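Local structure of rhizobiales Sp. Pch2 (Marine metagenome, 6PB3) at the interface of chains A and B. The protein is a Trip13/Pch2-like AAA+ ATPase that remodels HORMA domain proteins and thereby helps regulate a bacterial cGAS-like enzyme in immunity against bacteriophages. Coordinates in Å, arbitrary orientation; residue numbers count along the deposited sequence, not the author numbering. Chains: chain A/B, Rhizobiales Sp. Pch2.

Contact 1: the interface of chains A and B. Residues chain A 44-45, 51-52, 102; chain B 280-281, 284.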
loop_
_atom_site.group_PDB
_atom_site.type_symbol
_atom_site.label_atom_id
_atom_site.label_comp_id
_atom_site.label_asym_id
_atom_site.label_seq_id
_atom_site.Cartn_x
_atom_site.Cartn_y
_atom_site.Cartn_z
ATOM N N ALA A 44 -28.342 -21.867 21.034
ATOM C CA ALA A 44 -29.548 -22.542 21.512
ATOM C C ALA A 44 -30.704 -22.344 20.534
ATOM O O ALA A 44 -31.468 -23.277 20.244
ATOM C CB ALA A 44 -29.921 -22.024 22.908
ATOM N N VAL A 45 -30.844 -21.126 20.014
ATOM C CA VAL A 45 -31.893 -20.841 19.046
ATOM C C VAL A 45 -31.693 -21.651 17.768
ATOM O O VAL A 45 -32.655 -22.183 17.200
ATOM C CB VAL A 45 -31.915 -19.330 18.767
ATOM C CG1 VAL A 45 -32.860 -19.003 17.622
ATOM C CG2 VAL A 45 -32.284 -18.585 20.050
ATOM N N GLY A 51 -37.861 -22.673 20.944
ATOM C CA GLY A 51 -37.737 -21.907 22.171
ATOM C C GLY A 51 -37.812 -20.410 21.939
ATOM O O GLY A 51 -38.310 -19.668 22.787
ATOM N N LEU A 52 -37.308 -19.944 20.790
ATOM C CA LEU A 52 -37.430 -18.523 20.464
ATOM C C LEU A 52 -38.865 -18.170 20.093
ATOM O O LEU A 52 -39.385 -17.128 20.511
ATOM C CB LEU A 52 -36.485 -18.148 19.321
ATOM C CG LEU A 52 -36.466 -16.666 18.927
ATOM C CD1 LEU A 52 -35.983 -15.814 20.104
ATOM C CD2 LEU A 52 -35.574 -16.436 17.711
ATOM N N GLU A 102 -30.128 -25.302 27.485
ATOM C CA GLU A 102 -31.185 -26.071 26.838
ATOM C C GLU A 102 -31.369 -27.462 27.430
ATOM O O GLU A 102 -32.251 -28.203 26.978
ATOM C CB GLU A 102 -30.906 -26.187 25.332
ATOM C CG GLU A 102 -30.957 -24.852 24.587
ATOM C CD GLU A 102 -32.355 -24.230 24.555
ATOM O OE1 GLU A 102 -33.281 -24.866 24.004
ATOM O OE2 GLU A 102 -32.522 -23.104 25.078
ATOM N N VAL B 280 -32.553 -9.041 20.561
ATOM C CA VAL B 280 -33.493 -10.128 20.831
ATOM C C VAL B 280 -32.923 -11.094 21.865
ATOM O O VAL B 280 -33.578 -11.430 22.860
ATOM C CB VAL B 280 -33.843 -10.858 19.525
ATOM C CG1 VAL B 280 -34.739 -12.053 19.825
ATOM C CG2 VAL B 280 -34.495 -9.901 18.548
ATOM N N LEU B 281 -31.694 -11.567 21.641
ATOM C CA LEU B 281 -31.117 -12.556 22.545
ATOM C C LEU B 281 -30.948 -11.998 23.947
ATOM O O LEU B 281 -30.971 -12.755 24.927
ATOM C CB LEU B 281 -29.777 -13.043 22.001
ATOM C CG LEU B 281 -29.861 -13.768 20.660
ATOM C CD1 LEU B 281 -28.491 -14.276 20.264
ATOM C CD2 LEU B 281 -30.855 -14.901 20.746
ATOM N N TYR B 284 -34.396 -12.769 25.368
ATOM C CA TYR B 284 -34.648 -14.202 25.334
ATOM C C TYR B 284 -33.846 -14.898 26.431
ATOM O O TYR B 284 -32.692 -14.528 26.685
ATOM C CB TYR B 284 -34.276 -14.751 23.948
ATOM C CG TYR B 284 -34.124 -16.259 23.832
ATOM C CD1 TYR B 284 -35.186 -17.056 23.417
ATOM C CD2 TYR B 284 -32.906 -16.883 24.096
ATOM C CE1 TYR B 284 -35.045 -18.432 23.292
ATOM C CE2 TYR B 284 -32.762 -18.259 23.977
ATOM C CZ TYR B 284 -33.831 -19.026 23.572
ATOM O OH TYR B 284 -33.695 -20.391 23.458
#
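At this junction between neighbouring AAA+ subunits, B:Tyr284, just past the C-terminal end of helix 268-283, packs against helices 33-47 and 49-59 and reaches the end of helix 95-102 of chain A. Its CG is anti to the backbone N (chi1 164°), which sends the phenol away from its own helix and across the boundary. One ring face receives A:Val45, whose CG2 methyl sits 3.8 Å above the plane of the B:Tyr284 ring, displaced toward the rim on the phenol side and 3.9 Å from CZ. On the same side of the plane, near the ring's root, A:Leu52 crosses obliquely and brings CD1 to 3.6 Å from CD1 of B:Tyr284. The rim between these ends abuts the backbone of A:Gly51: its carbonyl carbon lies at the edge, in the ring plane, and its O is 3.5 Å from CE1 of B:Tyr284. At the tip, the phenol OH makes a weak hydrogen bond of 3.4 Å to the carboxylate OE2 of A:Glu102. That chain bends at chi2 (-66°), and its carboxylate is turned 19° from the ring plane. Toward helix 268-283, methyl contacts extend the apolar packing: A:Leu52 CD1 with B:Val280 CG1, and A:Val45 CG2 with B:Leu281 CD2, each pair at 4.0 Å. The tyrosine, apolar along its ring and weakly bonded at its tip, probably helps hold one subunit's helix end against the next subunit.

Contact 2: the interface of chains A and B. Residues chain A 73, 217-220; chain B 269, 273-274, 277-278.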
loop_
_atom_site.group_PDB
_atom_site.type_symbol
_atom_site.label_atom_id
_atom_site.label_comp_id
_atom_site.label_asym_id
_atom_site.label_seq_id
_atom_site.Cartn_x
_atom_site.Cartn_y
_atom_site.Cartn_z
ATOM N N ARG A 73 -32.331 -17.942 9.647
ATOM C CA ARG A 73 -30.955 -17.742 9.218
ATOM C C ARG A 73 -30.219 -19.076 9.105
ATOM O O ARG A 73 -30.415 -19.969 9.930
ATOM C CB ARG A 73 -30.202 -16.863 10.206
ATOM C CG ARG A 73 -30.860 -15.564 10.553
ATOM C CD ARG A 73 -31.080 -14.696 9.312
ATOM N NE ARG A 73 -29.983 -14.701 8.341
ATOM C CZ ARG A 73 -28.839 -14.039 8.490
ATOM N NH1 ARG A 73 -28.610 -13.336 9.597
ATOM N NH2 ARG A 73 -27.921 -14.087 7.529
ATOM N N ALA A 217 -23.920 -15.781 7.864
ATOM C CA ALA A 217 -23.866 -15.795 9.320
ATOM C C ALA A 217 -25.215 -15.382 9.901
ATOM O O ALA A 217 -25.781 -14.344 9.533
ATOM C CB ALA A 217 -22.758 -14.857 9.828
ATOM N N ALA A 218 -25.746 -16.223 10.782
ATOM C CA ALA A 218 -26.921 -15.836 11.545
ATOM C C ALA A 218 -26.570 -14.728 12.509
ATOM O O ALA A 218 -27.362 -13.810 12.727
ATOM C CB ALA A 218 -27.478 -17.033 12.304
ATOM N N GLU A 219 -25.376 -14.789 13.083
ATOM C CA GLU A 219 -24.912 -13.705 13.925
ATOM C C GLU A 219 -23.412 -13.580 13.777
ATOM O O GLU A 219 -22.703 -14.580 13.648
ATOM C CB GLU A 219 -25.276 -13.926 15.408
ATOM C CG GLU A 219 -24.965 -12.710 16.270
ATOM C CD GLU A 219 -25.296 -12.897 17.729
ATOM O OE1 GLU A 219 -25.692 -14.003 18.129
ATOM O OE2 GLU A 219 -25.147 -11.925 18.491
ATOM N N ILE A 220 -22.946 -12.336 13.792
ATOM C CA ILE A 220 -21.535 -12.002 13.887
ATOM C C ILE A 220 -21.319 -11.370 15.254
ATOM O O ILE A 220 -22.018 -10.416 15.616
ATOM C CB ILE A 220 -21.113 -11.044 12.762
ATOM C CG1 ILE A 220 -21.450 -11.644 11.376
ATOM C CG2 ILE A 220 -19.625 -10.693 12.910
ATOM C CD1 ILE A 220 -21.182 -10.673 10.180
ATOM N N SER B 269 -25.476 -4.986 7.287
ATOM C CA SER B 269 -25.012 -6.148 8.042
ATOM C C SER B 269 -24.932 -5.865 9.537
ATOM O O SER B 269 -25.357 -6.693 10.352
ATOM C CB SER B 269 -23.645 -6.579 7.526
ATOM O OG SER B 269 -23.215 -7.720 8.226
ATOM N N GLN B 273 -27.162 -8.625 11.208
ATOM C CA GLN B 273 -26.372 -9.751 11.702
ATOM C C GLN B 273 -25.715 -9.502 13.056
ATOM O O GLN B 273 -25.168 -10.452 13.644
ATOM C CB GLN B 273 -25.295 -10.121 10.669
ATOM C CG GLN B 273 -25.882 -10.589 9.297
ATOM C CD GLN B 273 -24.779 -10.910 8.304
ATOM O OE1 GLN B 273 -24.222 -10.013 7.678
ATOM N NE2 GLN B 273 -24.430 -12.179 8.188
ATOM N N ARG B 274 -25.731 -8.268 13.568
ATOM C CA ARG B 274 -25.175 -8.011 14.898
ATOM C C ARG B 274 -26.201 -7.393 15.832
ATOM O O ARG B 274 -26.547 -8.012 16.843
ATOM C CB ARG B 274 -23.924 -7.118 14.807
ATOM C CG ARG B 274 -22.807 -7.684 13.914
ATOM C CD ARG B 274 -21.703 -6.658 13.626
ATOM N NE ARG B 274 -20.992 -6.230 14.835
ATOM C CZ ARG B 274 -20.389 -5.050 14.967
ATOM N NH1 ARG B 274 -20.416 -4.171 13.963
ATOM N NH2 ARG B 274 -19.760 -4.744 16.100
ATOM N N PRO B 277 -29.919 -9.423 16.338
ATOM C CA PRO B 277 -29.789 -10.597 17.207
ATOM C C PRO B 277 -29.459 -10.240 18.642
ATOM O O PRO B 277 -30.052 -10.822 19.559
ATOM C CB PRO B 277 -28.650 -11.394 16.543
ATOM C CG PRO B 277 -28.640 -11.019 15.152
ATOM C CD PRO B 277 -29.066 -9.549 15.139
ATOM N N SER B 278 -28.529 -9.296 18.862
ATOM C CA SER B 278 -28.116 -8.959 20.221
ATOM C C SER B 278 -29.291 -8.429 21.026
ATOM O O SER B 278 -29.407 -8.699 22.222
ATOM C CB SER B 278 -26.985 -7.920 20.205
ATOM O OG SER B 278 -25.829 -8.410 19.533
#
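B:Gln273, on helix 268-283 of one AAA+ subunit, holds the segment leading into strand 219-223 of the neighbouring ATPase domain with its side chain, and the start of the strand itself with its backbone. Both links are nearly straight hydrogen bonds. The side-chain amide NE2 of B:Gln273 donates to the backbone O of A:Ala217 at 2.9 Å, with 173° at the hydrogen; the acceptor lies in the amide plane, and the donor is tilted 15° from the carbonyl plane. The backbone N of A:Ile220 donates in return to the main-chain O of B:Gln273, also at 2.9 Å. Within chain B, the hydroxyl OG of B:Ser269 donates to the amide OE1 of B:Gln273 at 2.6 Å, which would fix the rotation of the amide, with its NH2 toward chain A. Farther along the helix, B:Ser278 OG bonds back to the O of B:Arg274 from above the carbonyl plane.

Packing surrounds these polar links. A:Ile220 crosses the glutamine at a slant, its CD1 tip 4.1 Å from CD of B:Gln273, while its CB meets CG of B:Arg274 at 3.9 Å. A:Glu219, with CG anti to the backbone N (chi1 -172°) and extended beyond it, runs alongside B:Pro277 in the opposite direction, placing its carboxylate carbon CD 3.9 Å from CB of the proline. Across the other flank of the glutamine, the guanidinium of A:Arg73 brings NH1 to 3.9 Å from CG of B:Gln273.

Contact 3: the interface of chains A and B. Residues chain A 55, 59-60, 66; chain B 241-242, 283, 287-289.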
loop_
_atom_site.group_PDB
_atom_site.type_symbol
_atom_site.label_atom_id
_atom_site.label_comp_id
_atom_site.label_asym_id
_atom_site.label_seq_id
_atom_site.Cartn_x
_atom_site.Cartn_y
_atom_site.Cartn_z
ATOM N N TRP A 55 -40.839 -18.009 23.335
ATOM C CA TRP A 55 -40.550 -16.757 24.029
ATOM C C TRP A 55 -41.278 -15.585 23.385
ATOM O O TRP A 55 -41.854 -14.748 24.087
ATOM C CB TRP A 55 -39.047 -16.483 24.058
ATOM C CG TRP A 55 -38.751 -15.061 24.444
ATOM C CD1 TRP A 55 -38.634 -14.563 25.707
ATOM C CD2 TRP A 55 -38.569 -13.947 23.557
ATOM N NE1 TRP A 55 -38.378 -13.213 25.664
ATOM C CE2 TRP A 55 -38.334 -12.810 24.357
ATOM C CE3 TRP A 55 -38.574 -13.803 22.165
ATOM C CZ2 TRP A 55 -38.105 -11.545 23.813
ATOM C CZ3 TRP A 55 -38.353 -12.539 21.625
ATOM C CH2 TRP A 55 -38.123 -11.431 22.449
ATOM N N HIS A 59 -44.147 -13.207 25.365
ATOM C CA HIS A 59 -43.799 -11.833 25.703
ATOM C C HIS A 59 -44.253 -10.805 24.674
ATOM O O HIS A 59 -44.603 -9.684 25.061
ATOM C CB HIS A 59 -42.286 -11.702 25.916
ATOM C CG HIS A 59 -41.795 -12.321 27.192
ATOM N ND1 HIS A 59 -41.507 -13.665 27.308
ATOM C CD2 HIS A 59 -41.533 -11.777 28.406
ATOM C CE1 HIS A 59 -41.090 -13.922 28.534
ATOM N NE2 HIS A 59 -41.097 -12.794 29.221
ATOM N N HIS A 60 -44.261 -11.138 23.383
ATOM C CA HIS A 60 -44.639 -10.192 22.329
ATOM C C HIS A 60 -45.445 -10.906 21.254
ATOM O O HIS A 60 -44.988 -11.071 20.119
ATOM C CB HIS A 60 -43.398 -9.533 21.721
ATOM C CG HIS A 60 -42.545 -8.810 22.716
ATOM N ND1 HIS A 60 -41.287 -9.248 23.075
ATOM C CD2 HIS A 60 -42.770 -7.685 23.434
ATOM C CE1 HIS A 60 -40.773 -8.422 23.968
ATOM N NE2 HIS A 60 -41.654 -7.466 24.205
ATOM N N LEU A 66 -40.399 -9.786 14.477
ATOM C CA LEU A 66 -39.402 -9.711 15.540
ATOM C C LEU A 66 -38.412 -10.864 15.462
ATOM O O LEU A 66 -37.194 -10.658 15.525
ATOM C CB LEU A 66 -40.087 -9.695 16.907
ATOM C CG LEU A 66 -39.182 -9.868 18.131
ATOM C CD1 LEU A 66 -38.118 -8.786 18.179
ATOM C CD2 LEU A 66 -40.022 -9.847 19.409
ATOM N N GLY B 241 -44.760 -4.169 17.605
ATOM C CA GLY B 241 -45.447 -5.042 18.526
ATOM C C GLY B 241 -44.688 -5.352 19.792
ATOM O O GLY B 241 -45.144 -6.188 20.577
ATOM N N THR B 242 -43.541 -4.720 20.016
ATOM C CA THR B 242 -42.805 -4.882 21.261
ATOM C C THR B 242 -43.048 -3.739 22.229
ATOM O O THR B 242 -42.544 -3.785 23.353
ATOM C CB THR B 242 -41.303 -4.993 20.994
ATOM O OG1 THR B 242 -40.830 -3.757 20.444
ATOM C CG2 THR B 242 -41.001 -6.128 20.025
ATOM N N ALA B 283 -33.041 -10.306 25.659
ATOM C CA ALA B 283 -34.280 -10.558 26.382
ATOM C C ALA B 283 -34.608 -12.040 26.461
ATOM O O ALA B 283 -35.043 -12.514 27.512
ATOM C CB ALA B 283 -35.427 -9.815 25.704
ATOM N N THR B 287 -37.304 -12.737 29.516
ATOM C CA THR B 287 -37.526 -11.317 29.751
ATOM C C THR B 287 -38.092 -10.672 28.494
ATOM O O THR B 287 -37.826 -11.114 27.376
ATOM C CB THR B 287 -36.212 -10.634 30.194
ATOM O OG1 THR B 287 -35.874 -11.072 31.518
ATOM C CG2 THR B 287 -36.330 -9.121 30.207
ATOM N N SER B 288 -38.900 -9.636 28.687
ATOM C CA SER B 288 -39.369 -8.869 27.550
ATOM C C SER B 288 -38.280 -7.903 27.078
ATOM O O SER B 288 -37.309 -7.621 27.784
ATOM C CB SER B 288 -40.656 -8.124 27.909
ATOM O OG SER B 288 -40.664 -7.747 29.277
ATOM N N ILE B 289 -38.443 -7.409 25.849
ATOM C CA ILE B 289 -37.453 -6.509 25.266
ATOM C C ILE B 289 -37.379 -5.223 26.079
ATOM O O ILE B 289 -38.405 -4.626 26.429
ATOM C CB ILE B 289 -37.793 -6.252 23.791
ATOM C CG1 ILE B 289 -37.313 -7.432 22.942
ATOM C CG2 ILE B 289 -37.155 -4.968 23.290
ATOM C CD1 ILE B 289 -37.962 -7.530 21.601
#
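A:His60, just after helix 49-59 of this AAA+ protein, wedges its imidazole between two segments of chain B, the turn at B:Gly241 and B:Thr242 and the stretch B:Thr287 to B:Ile289. With CG anti to its carbonyl carbon (chi1 -58°), the ring is carried out to chain B. There the CG2 methyl of B:Thr242 lies over one ring face, offset toward the rim, while CB of A:His59 lies over the opposite face, also toward the rim. The ring's CD2 meets CA of B:Thr242 at 3.5 Å. At the ring's edge, in plane, the backbone N of B:Ile289 is 3.2 Å from CE1 of A:His60.

B:Ser288 packs against both histidines; CD2 of A:His59 is 3.4 Å from the N of B:Ser288. The A:His59 ring has NE1 of A:Trp55 and O of B:Thr287 over one face, both toward the rim, and these two atoms are themselves hydrogen bonded. The indole N-H of A:Trp55 donates to the backbone O of B:Thr287 at 2.8 Å, with 157° at the hydrogen. The acceptor lies in the indole plane, but the donor stands above the carbonyl plane rather than on a lone pair.

B:Ile289 inserts its side chain among A:His60, A:Leu66 and A:Trp55. Its CD1 reaches CD1 of A:Leu66 tip to tip at 3.6 Å and also lies at the edge of the indole. Farther round that rim, CZ2 of A:Trp55 packs on the methyl CB of B:Ala283 at 3.7 Å.

Helix 268-283 of chain B joins the three contacts: its body docks in contact 2, its last turns supply part of contact 1, and its final residue, B:Ala283, belongs to contact 3. The chain following it carries on through contacts 1 and 3. On chain A, helix 49-59 serves contacts 1 and 3, whereas contact 2 uses A:Arg73, strand 219-223 and the residues just before it. Between centres of C-alpha atoms, contacts 1 and 2 are about 13 Å apart, 1 and 3 about 11 Å, 2 and 3 about 18 Å. Contact 1 lies between the others along a non-two-fold boundary, consistent with head-to-tail packing in the six-copy assembly.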